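Local coordinates for protein quinoline 2-oxidoreductase large subunit (Pseudomonas putida, PDB 1T3Q) that carries the molybdenum and pterin cytosine dinucleotide site of quinoline 2-oxidoreductase, a molybdenum hydroxylase that probably oxidises quinoline at its 2-position, at residues B[464-469]-B[635-640]; B[487-492]-B[558-563]; B[566-571]-B[622-627]; B[628-633]-B[732-737]. All coordinates share one frame; numbering follows the deposited sequence.

Contact 1: B[464-469]-B[635-640]; sequences NEVTGT and LVLANG. Unlike the reference sequence in segment 464-469: Glu465 (reference Asp), Val466 (reference Cys).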
loop_
_atom_site.group_PDB
_atom_site.type_symbol
_atom_site.label_atom_id
_atom_site.label_comp_id
_atom_site.label_asym_id
_atom_site.label_seq_id
_atom_site.Cartn_x
_atom_site.Cartn_y
_atom_site.Cartn_z
ATOM N N ASN B 464 -11.845 41.082 8.896
ATOM C CA ASN B 464 -11.690 40.802 7.480
ATOM C C ASN B 464 -10.515 39.826 7.571
ATOM O O ASN B 464 -9.850 39.770 8.609
ATOM C CB ASN B 464 -11.407 42.075 6.653
ATOM C CG ASN B 464 -9.977 42.558 6.743
ATOM O OD1 ASN B 464 -9.237 42.212 7.661
ATOM N ND2 ASN B 464 -9.587 43.391 5.783
ATOM N N GLU B 465 -10.272 39.043 6.530
ATOM C CA GLU B 465 -9.220 38.039 6.589
ATOM C C GLU B 465 -8.663 37.711 5.210
ATOM O O GLU B 465 -9.419 37.602 4.244
ATOM C CB GLU B 465 -9.814 36.769 7.227
ATOM C CG GLU B 465 -9.027 35.484 7.041
ATOM C CD GLU B 465 -9.836 34.240 7.431
ATOM O OE1 GLU B 465 -9.249 33.141 7.481
ATOM O OE2 GLU B 465 -11.057 34.357 7.676
ATOM N N VAL B 466 -7.345 37.554 5.113
ATOM C CA VAL B 466 -6.748 37.195 3.833
ATOM C C VAL B 466 -6.908 35.688 3.658
ATOM O O VAL B 466 -6.529 34.912 4.540
ATOM C CB VAL B 466 -5.241 37.574 3.769
ATOM C CG1 VAL B 466 -5.090 39.093 3.845
ATOM C CG2 VAL B 466 -4.471 36.901 4.893
ATOM N N THR B 467 -7.491 35.275 2.533
ATOM C CA THR B 467 -7.698 33.854 2.255
ATOM C C THR B 467 -7.120 33.490 0.892
ATOM O O THR B 467 -6.638 34.365 0.167
ATOM C CB THR B 467 -9.203 33.480 2.274
ATOM O OG1 THR B 467 -9.868 34.067 1.148
ATOM C CG2 THR B 467 -9.854 33.977 3.547
ATOM N N GLY B 468 -7.177 32.208 0.542
ATOM C CA GLY B 468 -6.640 31.760 -0.736
ATOM C C GLY B 468 -5.179 32.153 -0.827
ATOM O O GLY B 468 -4.626 32.353 -1.909
ATOM N N THR B 469 -4.554 32.246 0.338
ATOM C CA THR B 469 -3.167 32.654 0.469
ATOM C C THR B 469 -2.185 32.102 -0.551
ATOM O O THR B 469 -1.841 30.918 -0.549
ATOM C CB THR B 469 -2.674 32.346 1.876
ATOM O OG1 THR B 469 -3.559 32.970 2.812
ATOM C CG2 THR B 469 -1.262 32.883 2.090
ATOM N N LEU B 635 -5.303 39.724 -3.509
ATOM C CA LEU B 635 -5.792 39.242 -2.229
ATOM C C LEU B 635 -7.240 38.805 -2.411
ATOM O O LEU B 635 -7.938 39.305 -3.289
ATOM C CB LEU B 635 -5.763 40.359 -1.184
ATOM C CG LEU B 635 -4.456 41.108 -0.916
ATOM C CD1 LEU B 635 -4.704 42.146 0.166
ATOM C CD2 LEU B 635 -3.373 40.133 -0.484
ATOM N N VAL B 636 -7.675 37.864 -1.587
ATOM C CA VAL B 636 -9.058 37.397 -1.604
ATOM C C VAL B 636 -9.482 37.535 -0.142
ATOM O O VAL B 636 -9.292 36.625 0.664
ATOM C CB VAL B 636 -9.168 35.929 -2.061
ATOM C CG1 VAL B 636 -10.628 35.460 -1.986
ATOM C CG2 VAL B 636 -8.661 35.797 -3.499
ATOM N N LEU B 637 -10.044 38.692 0.189
ATOM C CA LEU B 637 -10.455 38.998 1.551
ATOM C C LEU B 637 -11.858 38.553 1.938
ATOM O O LEU B 637 -12.830 38.941 1.301
ATOM C CB LEU B 637 -10.358 40.501 1.794
ATOM C CG LEU B 637 -9.023 41.164 1.447
ATOM C CD1 LEU B 637 -9.107 42.655 1.716
ATOM C CD2 LEU B 637 -7.909 40.523 2.259
ATOM N N ALA B 638 -11.952 37.741 2.986
ATOM C CA ALA B 638 -13.250 37.297 3.490
ATOM C C ALA B 638 -13.511 38.202 4.686
ATOM O O ALA B 638 -12.614 38.926 5.120
ATOM C CB ALA B 638 -13.183 35.842 3.929
ATOM N N ASN B 639 -14.723 38.177 5.231
ATOM C CA ASN B 639 -15.010 39.028 6.379
ATOM C C ASN B 639 -16.169 38.491 7.196
ATOM O O ASN B 639 -16.863 37.566 6.775
ATOM C CB ASN B 639 -15.319 40.464 5.916
ATOM C CG ASN B 639 -16.657 40.574 5.207
ATOM O OD1 ASN B 639 -17.689 40.820 5.834
ATOM N ND2 ASN B 639 -16.648 40.374 3.899
ATOM N N GLY B 640 -16.365 39.070 8.370
ATOM C CA GLY B 640 -17.450 38.637 9.222
ATOM C C GLY B 640 -17.387 39.320 10.564
ATOM O O GLY B 640 -16.679 40.314 10.743
HETATM O O HOH W 1 -5.574 37.014 0.461
#
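Val636 O is gripped twice by Thr467, by N at 2.9 Å and by OG1 at 2.7 Å. The two donors arrive from opposite faces of the carbonyl plane. Thr467 OG1 lies between its own backbone N and carbonyl carbon (chi1 69°), which turns it to this oxygen; it also bonds to Gly740 N. An alanine in place of Thr467 would probably leave Val636 O with one donor from this residue, Gly740 N without its hydroxyl mate, and a gap beside Ala638. A water spans from Thr467 O to Val636 N. Leu637 CD2 packs obliquely on Val466 CG1 at 3.5 Å. Its CD1 branch runs alongside the amide of Asn464, which is bonded to Gln419. The two segments form part of an antiparallel strand pair at one margin of a four-stranded mixed sheet in the molybdopterin-binding domain. Ala638 and Glu465 form an antiparallel hydrogen-bonded pair: Ala638 N to Glu465 O is 2.8 Å, and Glu465 N to Ala638 O is 2.7 Å. Ala638 CB rests 3.8 Å from Thr467 CG2. On this face Glu465 reaches on to Ser547 and packs on Glu743, a residue of the molybdenum pocket. Asn639 CB closes against Asn464 CA at 4.0 Å.

Contact 2: B[487-492]-B[558-563]; sequences ATVRID and GRAASI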
loop_
_atom_site.group_PDB
_atom_site.type_symbol
_atom_site.label_atom_id
_atom_site.label_comp_id
_atom_site.label_asym_id
_atom_site.label_seq_id
_atom_site.Cartn_x
_atom_site.Cartn_y
_atom_site.Cartn_z
ATOM N N ALA B 487 -3.323 20.880 -9.883
ATOM C CA ALA B 487 -4.342 19.858 -9.718
ATOM C C ALA B 487 -4.408 19.142 -11.046
ATOM O O ALA B 487 -4.078 19.716 -12.084
ATOM C CB ALA B 487 -5.694 20.485 -9.399
ATOM N N THR B 488 -4.814 17.880 -11.013
ATOM C CA THR B 488 -4.944 17.118 -12.232
ATOM C C THR B 488 -6.379 16.639 -12.298
ATOM O O THR B 488 -6.978 16.298 -11.276
ATOM C CB THR B 488 -3.987 15.909 -12.258
ATOM O OG1 THR B 488 -2.631 16.376 -12.250
ATOM C CG2 THR B 488 -4.217 15.074 -13.505
ATOM N N VAL B 489 -6.934 16.651 -13.502
ATOM C CA VAL B 489 -8.299 16.207 -13.711
ATOM C C VAL B 489 -8.320 15.314 -14.932
ATOM O O VAL B 489 -7.811 15.682 -15.995
ATOM C CB VAL B 489 -9.262 17.398 -13.937
ATOM C CG1 VAL B 489 -10.648 16.883 -14.307
ATOM C CG2 VAL B 489 -9.349 18.241 -12.679
ATOM N N ARG B 490 -8.890 14.127 -14.766
ATOM C CA ARG B 490 -9.013 13.178 -15.854
ATOM C C ARG B 490 -10.471 12.805 -15.991
ATOM O O ARG B 490 -11.148 12.552 -14.997
ATOM C CB ARG B 490 -8.223 11.893 -15.568
ATOM C CG ARG B 490 -8.459 10.787 -16.607
ATOM C CD ARG B 490 -7.671 9.522 -16.266
ATOM N NE ARG B 490 -8.200 8.861 -15.074
ATOM C CZ ARG B 490 -7.520 7.993 -14.331
ATOM N NH1 ARG B 490 -6.271 7.671 -14.649
ATOM N NH2 ARG B 490 -8.084 7.455 -13.261
ATOM N N ILE B 491 -10.955 12.789 -17.221
ATOM C CA ILE B 491 -12.321 12.371 -17.460
ATOM C C ILE B 491 -12.140 10.923 -17.862
ATOM O O ILE B 491 -11.524 10.631 -18.884
ATOM C CB ILE B 491 -12.982 13.134 -18.625
ATOM C CG1 ILE B 491 -13.010 14.634 -18.320
ATOM C CG2 ILE B 491 -14.406 12.603 -18.837
ATOM C CD1 ILE B 491 -13.591 15.486 -19.451
ATOM N N ASP B 492 -12.639 10.009 -17.041
ATOM C CA ASP B 492 -12.510 8.596 -17.348
ATOM C C ASP B 492 -13.402 8.256 -18.550
ATOM O O ASP B 492 -14.411 8.923 -18.786
ATOM C CB ASP B 492 -12.869 7.783 -16.099
ATOM C CG ASP B 492 -11.950 8.109 -14.928
ATOM O OD1 ASP B 492 -10.749 7.771 -15.008
ATOM O OD2 ASP B 492 -12.412 8.723 -13.943
ATOM N N GLY B 558 -10.266 24.022 -11.153
ATOM C CA GLY B 558 -10.971 24.772 -12.179
ATOM C C GLY B 558 -10.176 24.805 -13.469
ATOM O O GLY B 558 -10.676 24.424 -14.525
ATOM N N ARG B 559 -8.925 25.250 -13.380
ATOM C CA ARG B 559 -8.051 25.320 -14.548
ATOM C C ARG B 559 -7.854 23.969 -15.233
ATOM O O ARG B 559 -7.982 23.861 -16.451
ATOM C CB ARG B 559 -6.669 25.860 -14.156
ATOM C CG ARG B 559 -6.584 27.355 -13.882
ATOM C CD ARG B 559 -5.143 27.829 -14.126
ATOM N NE ARG B 559 -4.769 27.620 -15.524
ATOM C CZ ARG B 559 -3.530 27.415 -15.968
ATOM N NH1 ARG B 559 -3.322 27.240 -17.266
ATOM N NH2 ARG B 559 -2.502 27.366 -15.130
ATOM N N ALA B 560 -7.515 22.943 -14.453
ATOM C CA ALA B 560 -7.282 21.622 -15.013
ATOM C C ALA B 560 -8.547 21.068 -15.665
ATOM O O ALA B 560 -8.498 20.526 -16.771
ATOM C CB ALA B 560 -6.782 20.672 -13.932
ATOM N N ALA B 561 -9.675 21.212 -14.981
ATOM C CA ALA B 561 -10.945 20.719 -15.509
ATOM C C ALA B 561 -11.331 21.475 -16.777
ATOM O O ALA B 561 -11.909 20.901 -17.699
ATOM C CB ALA B 561 -12.039 20.867 -14.461
ATOM N N SER B 562 -10.996 22.760 -16.825
ATOM C CA SER B 562 -11.314 23.584 -17.989
ATOM C C SER B 562 -10.596 23.085 -19.236
ATOM O O SER B 562 -11.175 23.047 -20.320
ATOM C CB SER B 562 -10.934 25.045 -17.727
ATOM O OG SER B 562 -11.172 25.840 -18.876
ATOM N N ILE B 563 -9.334 22.700 -19.081
ATOM C CA ILE B 563 -8.561 22.211 -20.212
ATOM C C ILE B 563 -9.232 21.015 -20.868
ATOM O O ILE B 563 -9.391 20.978 -22.091
ATOM C CB ILE B 563 -7.135 21.812 -19.793
ATOM C CG1 ILE B 563 -6.377 23.050 -19.302
ATOM C CG2 ILE B 563 -6.409 21.157 -20.966
ATOM C CD1 ILE B 563 -5.044 22.734 -18.683
#
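Val489 points from its strand toward the helix and meets Ala560 and Ala561. Its CB lies 4.0 Å from Ala561 N and equally far from Ala561 CA, so the side chain touches helix backbone at its first atom. From CB the two methyls part. CG1 is anti to the backbone N (chi1 174°) and comes to 4.0 Å from Ala561 CA. CG2 is the branch with more partners. It lies 3.8 Å from Ala560 CB, 3.8 Å from Ala561 N and 4.2 Å from Ala561 CB. The valine tip therefore sits over two successive small residues of the helix.

The arrangement is a helix laid on one face of a mixed beta-sheet in the molybdopterin-binding domain. The local axes pass 7.0 Å apart at 31°. Alanines on the helix suit so close an approach. Ala560 CB also faces the backbone of the strand, with Ala487 O 3.4 Å away. The contact across the two segments is apolar packing, and all the residues that touch are buried. Further along the same strand, Ile491 continues the packing on Val564 and Val568 of the same helix.

The other face of the strand serves polar contacts. Thr488 bonds to Thr627 on the adjacent strand. Arg490 leaves the strand on the side away from the helix; its NE is in a salt bridge with Asp492 OD1, though the hydrogen bond in it is weak, and its NH1 bonds to Thr536 of the second subunit. Asp492 OD1 is also paired with Arg230 of that subunit.

Contact 3: B[566-571]-B[622-627]; sequences ERVKQL and ATLEAT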
loop_
_atom_site.group_PDB
_atom_site.type_symbol
_atom_site.label_atom_id
_atom_site.label_comp_id
_atom_site.label_asym_id
_atom_site.label_seq_id
_atom_site.Cartn_x
_atom_site.Cartn_y
_atom_site.Cartn_z
ATOM N N GLU B 566 -12.762 21.914 -22.384
ATOM C CA GLU B 566 -12.671 22.529 -23.705
ATOM C C GLU B 566 -12.516 21.487 -24.807
ATOM O O GLU B 566 -13.095 21.627 -25.874
ATOM C CB GLU B 566 -11.506 23.525 -23.762
ATOM C CG GLU B 566 -11.789 24.811 -23.008
ATOM C CD GLU B 566 -12.969 25.565 -23.599
ATOM O OE1 GLU B 566 -13.648 26.304 -22.851
ATOM O OE2 GLU B 566 -13.213 25.419 -24.818
ATOM N N ARG B 567 -11.748 20.433 -24.546
ATOM C CA ARG B 567 -11.557 19.399 -25.551
ATOM C C ARG B 567 -12.858 18.640 -25.786
ATOM O O ARG B 567 -13.133 18.197 -26.901
ATOM C CB ARG B 567 -10.416 18.467 -25.132
ATOM C CG ARG B 567 -9.072 19.179 -25.207
ATOM C CD ARG B 567 -7.927 18.418 -24.556
ATOM N NE ARG B 567 -6.723 19.246 -24.529
ATOM C CZ ARG B 567 -5.648 18.985 -23.793
ATOM N NH1 ARG B 567 -4.604 19.800 -23.830
ATOM N NH2 ARG B 567 -5.616 17.913 -23.013
ATOM N N VAL B 568 -13.668 18.510 -24.740
ATOM C CA VAL B 568 -14.953 17.835 -24.867
ATOM C C VAL B 568 -15.884 18.742 -25.691
ATOM O O VAL B 568 -16.639 18.266 -26.541
ATOM C CB VAL B 568 -15.584 17.547 -23.471
ATOM C CG1 VAL B 568 -17.043 17.119 -23.626
ATOM C CG2 VAL B 568 -14.803 16.433 -22.767
ATOM N N LYS B 569 -15.810 20.048 -25.450
ATOM C CA LYS B 569 -16.643 21.008 -26.182
ATOM C C LYS B 569 -16.271 21.027 -27.667
ATOM O O LYS B 569 -17.141 21.127 -28.533
ATOM C CB LYS B 569 -16.488 22.408 -25.580
ATOM C CG LYS B 569 -17.121 22.551 -24.194
ATOM C CD LYS B 569 -16.592 23.765 -23.434
ATOM C CE LYS B 569 -16.936 25.077 -24.126
ATOM N NZ LYS B 569 -16.415 26.262 -23.374
ATOM N N GLN B 570 -14.977 20.922 -27.956
ATOM C CA GLN B 570 -14.495 20.914 -29.332
ATOM C C GLN B 570 -15.004 19.702 -30.093
ATOM O O GLN B 570 -15.403 19.803 -31.252
ATOM C CB GLN B 570 -12.966 20.914 -29.359
ATOM C CG GLN B 570 -12.352 22.132 -28.715
ATOM C CD GLN B 570 -10.844 22.052 -28.637
ATOM O OE1 GLN B 570 -10.203 22.913 -28.044
ATOM N NE2 GLN B 570 -10.272 21.018 -29.235
ATOM N N LEU B 571 -14.976 18.544 -29.447
ATOM C CA LEU B 571 -15.439 17.324 -30.084
ATOM C C LEU B 571 -16.952 17.378 -30.260
ATOM O O LEU B 571 -17.484 16.990 -31.300
ATOM C CB LEU B 571 -15.060 16.104 -29.239
ATOM C CG LEU B 571 -15.523 14.753 -29.782
ATOM C CD1 LEU B 571 -14.972 14.563 -31.187
ATOM C CD2 LEU B 571 -15.045 13.627 -28.869
ATOM N N ALA B 622 -6.845 14.592 -28.292
ATOM C CA ALA B 622 -7.745 13.710 -27.558
ATOM C C ALA B 622 -7.394 13.452 -26.091
ATOM O O ALA B 622 -8.113 12.731 -25.403
ATOM C CB ALA B 622 -7.872 12.390 -28.305
ATOM N N THR B 623 -6.307 14.038 -25.603
ATOM C CA THR B 623 -5.915 13.837 -24.212
ATOM C C THR B 623 -6.979 14.386 -23.263
ATOM O O THR B 623 -7.243 15.592 -23.261
ATOM C CB THR B 623 -4.593 14.554 -23.891
ATOM O OG1 THR B 623 -3.615 14.233 -24.888
ATOM C CG2 THR B 623 -4.080 14.113 -22.527
ATOM N N LEU B 624 -7.588 13.517 -22.455
ATOM C CA LEU B 624 -8.606 13.979 -21.515
ATOM C C LEU B 624 -8.165 13.991 -20.049
ATOM O O LEU B 624 -8.957 13.731 -19.144
ATOM C CB LEU B 624 -9.908 13.179 -21.674
ATOM C CG LEU B 624 -10.752 13.498 -22.919
ATOM C CD1 LEU B 624 -12.128 12.850 -22.776
ATOM C CD2 LEU B 624 -10.917 15.009 -23.089
ATOM N N GLU B 625 -6.890 14.295 -19.830
ATOM C CA GLU B 625 -6.328 14.413 -18.492
ATOM C C GLU B 625 -5.375 15.597 -18.588
ATOM O O GLU B 625 -4.544 15.658 -19.497
ATOM C CB GLU B 625 -5.560 13.144 -18.083
ATOM C CG GLU B 625 -5.002 13.216 -16.660
ATOM C CD GLU B 625 -4.526 11.866 -16.126
ATOM O OE1 GLU B 625 -4.082 11.816 -14.960
ATOM O OE2 GLU B 625 -4.600 10.860 -16.865
ATOM N N ALA B 626 -5.508 16.545 -17.669
ATOM C CA ALA B 626 -4.661 17.732 -17.697
ATOM C C ALA B 626 -4.320 18.219 -16.301
ATOM O O ALA B 626 -5.027 17.925 -15.335
ATOM C CB ALA B 626 -5.359 18.847 -18.484
ATOM N N THR B 627 -3.240 18.988 -16.214
ATOM C CA THR B 627 -2.760 19.526 -14.952
ATOM C C THR B 627 -2.529 21.028 -15.090
ATOM O O THR B 627 -2.109 21.505 -16.143
ATOM C CB THR B 627 -1.434 18.836 -14.550
ATOM O OG1 THR B 627 -1.657 17.424 -14.437
ATOM C CG2 THR B 627 -0.913 19.375 -13.222
HETATM O O HOH W 2 -3.410 17.470 -21.086
#
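Arg567 donates the one direct hydrogen bond of this contact, from NH2 to Thr623 O at 2.8 Å. The N-H points fairly straight, at 152°, but the donor sits above the carbonyl plane. The arginine is extended from CG to NE and runs side by side with Thr623; its CD passes 3.2 Å from Thr623 O. A water continues the polar link. It lies in plane at the edge of the guanidinium, 3.0 Å from Arg567 NH2, and 2.7 Å from Glu625 O. NH1 has a long, weak ion pair with Asp621, which also bonds to Thr623 OG1. An alanine in place of Arg567 would probably leave Thr623 O without its donor and Asp621 without this weak countercharge. The apolar part is small. Leu624 CD2 touches both Arg567 CB, at 4.0 Å, and Val568 CG2, at 4.2 Å. The leucine and Val568 cross at about a right angle. These contacts join helix 549-576 to the residues that lead into strand 625-629. Leu624 also packs on helix 602-611, and Val568 touches both that helix and strand 486-491. Glu625, turned away from helix 549-576, bonds to Thr539 of the second subunit.

Contact 4: B[628-633]-B[732-737]; sequences ATYDPS and PLVPGG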
loop_
_atom_site.group_PDB
_atom_site.type_symbol
_atom_site.label_atom_id
_atom_site.label_comp_id
_atom_site.label_asym_id
_atom_site.label_seq_id
_atom_site.Cartn_x
_atom_site.Cartn_y
_atom_site.Cartn_z
ATOM N N ALA B 628 -2.809 21.771 -14.026
ATOM C CA ALA B 628 -2.620 23.210 -14.050
ATOM C C ALA B 628 -2.441 23.770 -12.653
ATOM O O ALA B 628 -3.101 23.339 -11.709
ATOM C CB ALA B 628 -3.819 23.885 -14.723
ATOM N N THR B 629 -1.538 24.731 -12.517
ATOM C CA THR B 629 -1.338 25.360 -11.231
ATOM C C THR B 629 -2.196 26.618 -11.202
ATOM O O THR B 629 -2.532 27.176 -12.254
ATOM C CB THR B 629 0.131 25.753 -11.001
ATOM O OG1 THR B 629 0.265 26.311 -9.689
ATOM C CG2 THR B 629 0.577 26.786 -12.035
ATOM N N TYR B 630 -2.552 27.060 -10.000
ATOM C CA TYR B 630 -3.358 28.261 -9.840
ATOM C C TYR B 630 -2.847 29.091 -8.676
ATOM O O TYR B 630 -2.392 28.559 -7.662
ATOM C CB TYR B 630 -4.834 27.893 -9.630
ATOM C CG TYR B 630 -5.692 29.008 -9.064
ATOM C CD1 TYR B 630 -5.871 29.139 -7.689
ATOM C CD2 TYR B 630 -6.350 29.912 -9.904
ATOM C CE1 TYR B 630 -6.686 30.132 -7.158
ATOM C CE2 TYR B 630 -7.170 30.913 -9.381
ATOM C CZ TYR B 630 -7.335 31.012 -8.005
ATOM O OH TYR B 630 -8.167 31.965 -7.474
ATOM N N ASP B 631 -2.931 30.406 -8.838
ATOM C CA ASP B 631 -2.474 31.350 -7.833
ATOM C C ASP B 631 -3.318 32.607 -8.058
ATOM O O ASP B 631 -3.289 33.185 -9.136
ATOM C CB ASP B 631 -0.980 31.625 -8.072
ATOM C CG ASP B 631 -0.325 32.403 -6.944
ATOM O OD1 ASP B 631 -0.875 32.432 -5.823
ATOM O OD2 ASP B 631 0.762 32.973 -7.182
ATOM N N PRO B 632 -4.112 33.021 -7.059
ATOM C CA PRO B 632 -4.926 34.224 -7.262
ATOM C C PRO B 632 -4.112 35.444 -7.681
ATOM O O PRO B 632 -2.964 35.608 -7.273
ATOM C CB PRO B 632 -5.635 34.405 -5.917
ATOM C CG PRO B 632 -4.811 33.596 -4.952
ATOM C CD PRO B 632 -4.390 32.413 -5.750
ATOM N N SER B 633 -4.722 36.298 -8.495
ATOM C CA SER B 633 -4.058 37.493 -9.004
ATOM C C SER B 633 -3.991 38.630 -7.995
ATOM O O SER B 633 -3.310 39.632 -8.223
ATOM C CB SER B 633 -4.777 37.974 -10.263
ATOM O OG SER B 633 -6.131 38.273 -9.976
ATOM N N PRO B 732 -14.234 37.802 -7.520
ATOM C CA PRO B 732 -14.148 37.684 -8.976
ATOM C C PRO B 732 -12.834 37.023 -9.387
ATOM O O PRO B 732 -12.583 36.799 -10.568
ATOM C CB PRO B 732 -14.237 39.135 -9.440
ATOM C CG PRO B 732 -13.534 39.872 -8.339
ATOM C CD PRO B 732 -14.079 39.202 -7.087
ATOM N N LEU B 733 -12.014 36.691 -8.395
ATOM C CA LEU B 733 -10.705 36.089 -8.636
ATOM C C LEU B 733 -10.639 34.582 -8.410
ATOM O O LEU B 733 -9.585 33.973 -8.581
ATOM C CB LEU B 733 -9.675 36.763 -7.735
ATOM C CG LEU B 733 -9.768 38.288 -7.663
ATOM C CD1 LEU B 733 -8.660 38.810 -6.768
ATOM C CD2 LEU B 733 -9.649 38.882 -9.066
ATOM N N VAL B 734 -11.761 33.985 -8.030
ATOM C CA VAL B 734 -11.807 32.554 -7.756
ATOM C C VAL B 734 -13.038 31.953 -8.431
ATOM O O VAL B 734 -14.111 32.553 -8.408
ATOM C CB VAL B 734 -11.899 32.314 -6.230
ATOM C CG1 VAL B 734 -11.780 30.833 -5.915
ATOM C CG2 VAL B 734 -10.810 33.114 -5.507
ATOM N N PRO B 735 -12.899 30.775 -9.062
ATOM C CA PRO B 735 -14.086 30.204 -9.702
ATOM C C PRO B 735 -15.234 30.031 -8.714
ATOM O O PRO B 735 -15.021 29.693 -7.552
ATOM C CB PRO B 735 -13.586 28.873 -10.286
ATOM C CG PRO B 735 -12.220 28.661 -9.682
ATOM C CD PRO B 735 -11.683 30.040 -9.445
ATOM N N GLY B 736 -16.450 30.295 -9.181
ATOM C CA GLY B 736 -17.614 30.166 -8.326
ATOM C C GLY B 736 -17.744 31.270 -7.292
ATOM O O GLY B 736 -18.705 31.284 -6.531
ATOM N N GLY B 737 -16.780 32.193 -7.254
ATOM C CA GLY B 737 -16.832 33.287 -6.293
ATOM C C GLY B 737 -16.414 32.891 -4.888
ATOM O O GLY B 737 -16.590 33.645 -3.929
HETATM O O HOH W 3 -7.092 34.993 -10.002
#
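Leu733 and Tyr630 meet through a hydrogen bond from Tyr630 OH to Leu733 O, 2.7 Å long. The acceptor lies at the edge of the phenol ring, in its plane. The donor is tilted 24° from the carbonyl plane. Tyr630 CG is anti to the backbone N (chi1 163°), and the ring leads from there to the loop 732-737. One ring face is met near its rim by Pro632 N, from the same segment.

The hydroxyl also touches carbon. Val734 CG2 lies 3.5 Å from Tyr630 OH, and the two side chains cross at about a right angle. Val734 packs in turn on Val551 of helix 549-576, and Pro632 packs on Ile552 of that helix.

Ser633 meets the side chain of Leu733. Its OG is 3.7 Å from Leu733 CD2 and 4.1 Å from Leu733 CD1, a polar atom set against the end of the leucine. A water joins the backbones of the two residues: it accepts from Ser633 N at 3.1 Å and donates to Leu733 O at 3.0 Å.

The contact thus joins the chain leaving strand 625-629 to the loop that precedes helix 744-761. Leu733 O takes both a phenol hydroxyl and a water, so the backbone of this irregular loop is held by a side chain and a solvent bridge, without the paired backbone bonds of a sheet.

In the fold
From the N-terminal side, 464-469 opens the wide loop of contact 1. Contact 2 closes within it, bringing helix 549-576 onto strand 486-491. Contact 3 follows in series, tying the same helix to the lead-in of strand 625-629, the sheet neighbour of 486-491. Both are nested inside contact 1, and both touch the second subunit. Contact 4 opens at 628-633, just after contact 3 closes. Contact 1 then closes at 635-640, and contact 4 only at 732-737, so these two cross. They pack against each other through Gly468 and Pro632 and through Val636 and Val734. Contact 4 thus lies where one four-stranded sheet passes to the other.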